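Local coordinates for protein putative adenosine kinase (Schistosoma mansoni, PDB 3VAS) that probably phosphorylates adenosine to AMP with ATP as phosphate donor, as a ribokinase-family adenosine kinase, and holds adenosine in its active site, at residues K62-Y67 with V153-A158. Numbering follows the deposited sequence.
Sequences KHMTIY and VTYLGA. With ADN (adenosine), chain C.
Tyr67, on the short helix 65-70, sets its hydroxyl against the backbone of strand 150-157. OH gives a weak hydrogen bond to the carbonyl O of Val153, 3.0 Å away; the carbonyl O lies at the edge of the Tyr67 ring, near its plane. The amide N of Tyr155 is almost as near, but the angle is too poor for a bond. The two tyrosine side chains cross at about a right angle, with CZ of Tyr67 3.7 Å from CB of Tyr155, and CG2 of Ile66 covers one face of the Tyr67 ring.

CG1 of Val153 lies 3.7 Å from OH of Tyr67 and also meets CB of His63, while CG2 touches CD1 of Ile66. The His63 ring is tied by ND1 to the backbone N of Glu60. In this ribokinase-like fold the strand belongs to the small lid domain, pairing with strands 55-58 and 138-145; the helix packs on one side, adenosine on the other. There Thr154, pointing away from the helix, places OG1 2.8 Å from N7 of the base, and CD2 of Leu156 approaches N6. Further along, Met64, bent at chi2 (-52°), makes a Met-aromatic contact with Tyr155: SD sits 4.9 Å from the ring centroid, obliquely, and CE of Met64 comes within 3.6 Å of CE1 of Tyr155.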
# COMPACT_ATOMS: atom_id res chain seq x y z
N LYS A 62 -8.78 1.60 23.78
CA LYS A 62 -7.78 0.93 24.61
C LYS A 62 -6.35 1.13 24.10
O LYS A 62 -5.39 0.92 24.85
CB LYS A 62 -8.09 -0.57 24.72
CG LYS A 62 -7.98 -1.35 23.42
CD LYS A 62 -8.41 -2.80 23.61
CE LYS A 62 -8.24 -3.61 22.33
NZ LYS A 62 -8.92 -4.93 22.42
N HIS A 63 -6.21 1.53 22.84
CA HIS A 63 -4.89 1.72 22.23
C HIS A 63 -4.35 3.13 22.41
O HIS A 63 -3.16 3.35 22.25
CB HIS A 63 -4.93 1.41 20.74
CG HIS A 63 -5.25 -0.02 20.42
ND1 HIS A 63 -6.44 -0.41 19.83
CD2 HIS A 63 -4.53 -1.15 20.60
CE1 HIS A 63 -6.44 -1.72 19.67
NE2 HIS A 63 -5.29 -2.19 20.13
N MET A 64 -5.22 4.08 22.75
CA MET A 64 -4.90 5.50 22.63
C MET A 64 -3.70 5.98 23.44
O MET A 64 -3.02 6.92 23.04
CB MET A 64 -6.12 6.37 22.91
CG MET A 64 -7.19 6.28 21.84
SD MET A 64 -6.56 6.57 20.17
CE MET A 64 -8.03 6.21 19.21
N THR A 65 -3.43 5.33 24.57
CA THR A 65 -2.32 5.76 25.42
C THR A 65 -0.95 5.50 24.78
O THR A 65 0.05 6.08 25.21
CB THR A 65 -2.35 5.09 26.80
OG1 THR A 65 -2.44 3.67 26.64
CG2 THR A 65 -3.55 5.59 27.62
N ILE A 66 -0.92 4.65 23.76
CA ILE A 66 0.34 4.26 23.13
C ILE A 66 1.10 5.46 22.55
O ILE A 66 2.33 5.50 22.60
CB ILE A 66 0.15 3.15 22.05
CG1 ILE A 66 1.46 2.41 21.79
CG2 ILE A 66 -0.41 3.72 20.74
CD1 ILE A 66 1.35 1.32 20.75
N TYR A 67 0.37 6.44 22.04
CA TYR A 67 1.00 7.59 21.40
C TYR A 67 1.71 8.50 22.41
O TYR A 67 2.82 8.97 22.15
CB TYR A 67 -0.01 8.36 20.55
CG TYR A 67 -0.66 7.47 19.51
CD1 TYR A 67 0.05 7.05 18.39
CD2 TYR A 67 -1.96 7.02 19.67
CE1 TYR A 67 -0.53 6.22 17.45
CE2 TYR A 67 -2.54 6.18 18.74
CZ TYR A 67 -1.83 5.78 17.63
OH TYR A 67 -2.42 4.95 16.71
N VAL A 153 0.23 0.35 15.12
CA VAL A 153 -1.06 0.83 15.57
C VAL A 153 -1.36 2.16 14.90
O VAL A 153 -0.66 3.15 15.11
CB VAL A 153 -1.12 0.99 17.10
CG1 VAL A 153 -2.54 1.37 17.55
CG2 VAL A 153 -0.66 -0.29 17.78
N THR A 154 -2.41 2.18 14.08
CA THR A 154 -2.70 3.33 13.23
C THR A 154 -3.86 4.18 13.74
O THR A 154 -4.95 3.68 13.99
CB THR A 154 -3.03 2.88 11.80
OG1 THR A 154 -1.91 2.18 11.26
CG2 THR A 154 -3.36 4.08 10.92
N TYR A 155 -3.60 5.48 13.89
CA TYR A 155 -4.65 6.45 14.15
C TYR A 155 -4.87 7.26 12.88
O TYR A 155 -4.06 8.11 12.52
CB TYR A 155 -4.27 7.39 15.31
CG TYR A 155 -5.38 8.36 15.68
CD1 TYR A 155 -6.50 7.92 16.37
CD2 TYR A 155 -5.31 9.70 15.32
CE1 TYR A 155 -7.53 8.79 16.70
CE2 TYR A 155 -6.33 10.58 15.65
CZ TYR A 155 -7.44 10.11 16.34
OH TYR A 155 -8.46 10.97 16.68
N LEU A 156 -5.96 6.96 12.18
CA LEU A 156 -6.19 7.52 10.85
C LEU A 156 -6.33 9.04 10.84
O LEU A 156 -5.89 9.70 9.89
CB LEU A 156 -7.40 6.86 10.19
CG LEU A 156 -7.13 5.43 9.70
CD1 LEU A 156 -8.40 4.77 9.18
CD2 LEU A 156 -6.06 5.44 8.62
N GLY A 157 -6.96 9.59 11.88
CA GLY A 157 -7.09 11.03 12.03
C GLY A 157 -7.67 11.73 10.81
O GLY A 157 -8.73 11.36 10.31
N ALA A 158 -6.94 12.73 10.31
CA ALA A 158 -7.40 13.54 9.19
C ALA A 158 -7.72 12.74 7.93
O ALA A 158 -8.59 13.13 7.15
CB ALA A 158 -6.38 14.63 8.88
O5' ADN C . 3.43 -0.91 4.74
C5' ADN C . 3.90 -0.12 5.83
C4' ADN C . 3.22 1.22 5.87
O4' ADN C . 1.81 1.05 6.09
C3' ADN C . 3.69 2.20 6.95
O3' ADN C . 4.46 3.25 6.35
C2' ADN C . 2.39 2.79 7.53
O2' ADN C . 2.36 4.20 7.59
C1' ADN C . 1.31 2.26 6.58
N9 ADN C . 0.01 2.04 7.20
C8 ADN C . -0.23 1.46 8.36
N7 ADN C . -1.69 1.50 8.58
C5 ADN C . -2.29 2.16 7.47
C6 ADN C . -3.61 2.47 7.16
N6 ADN C . -4.66 2.10 8.08
N1 ADN C . -3.91 3.13 5.98
C2 ADN C . -2.91 3.49 5.11
N3 ADN C . -1.61 3.18 5.40
C4 ADN C . -1.31 2.50 6.61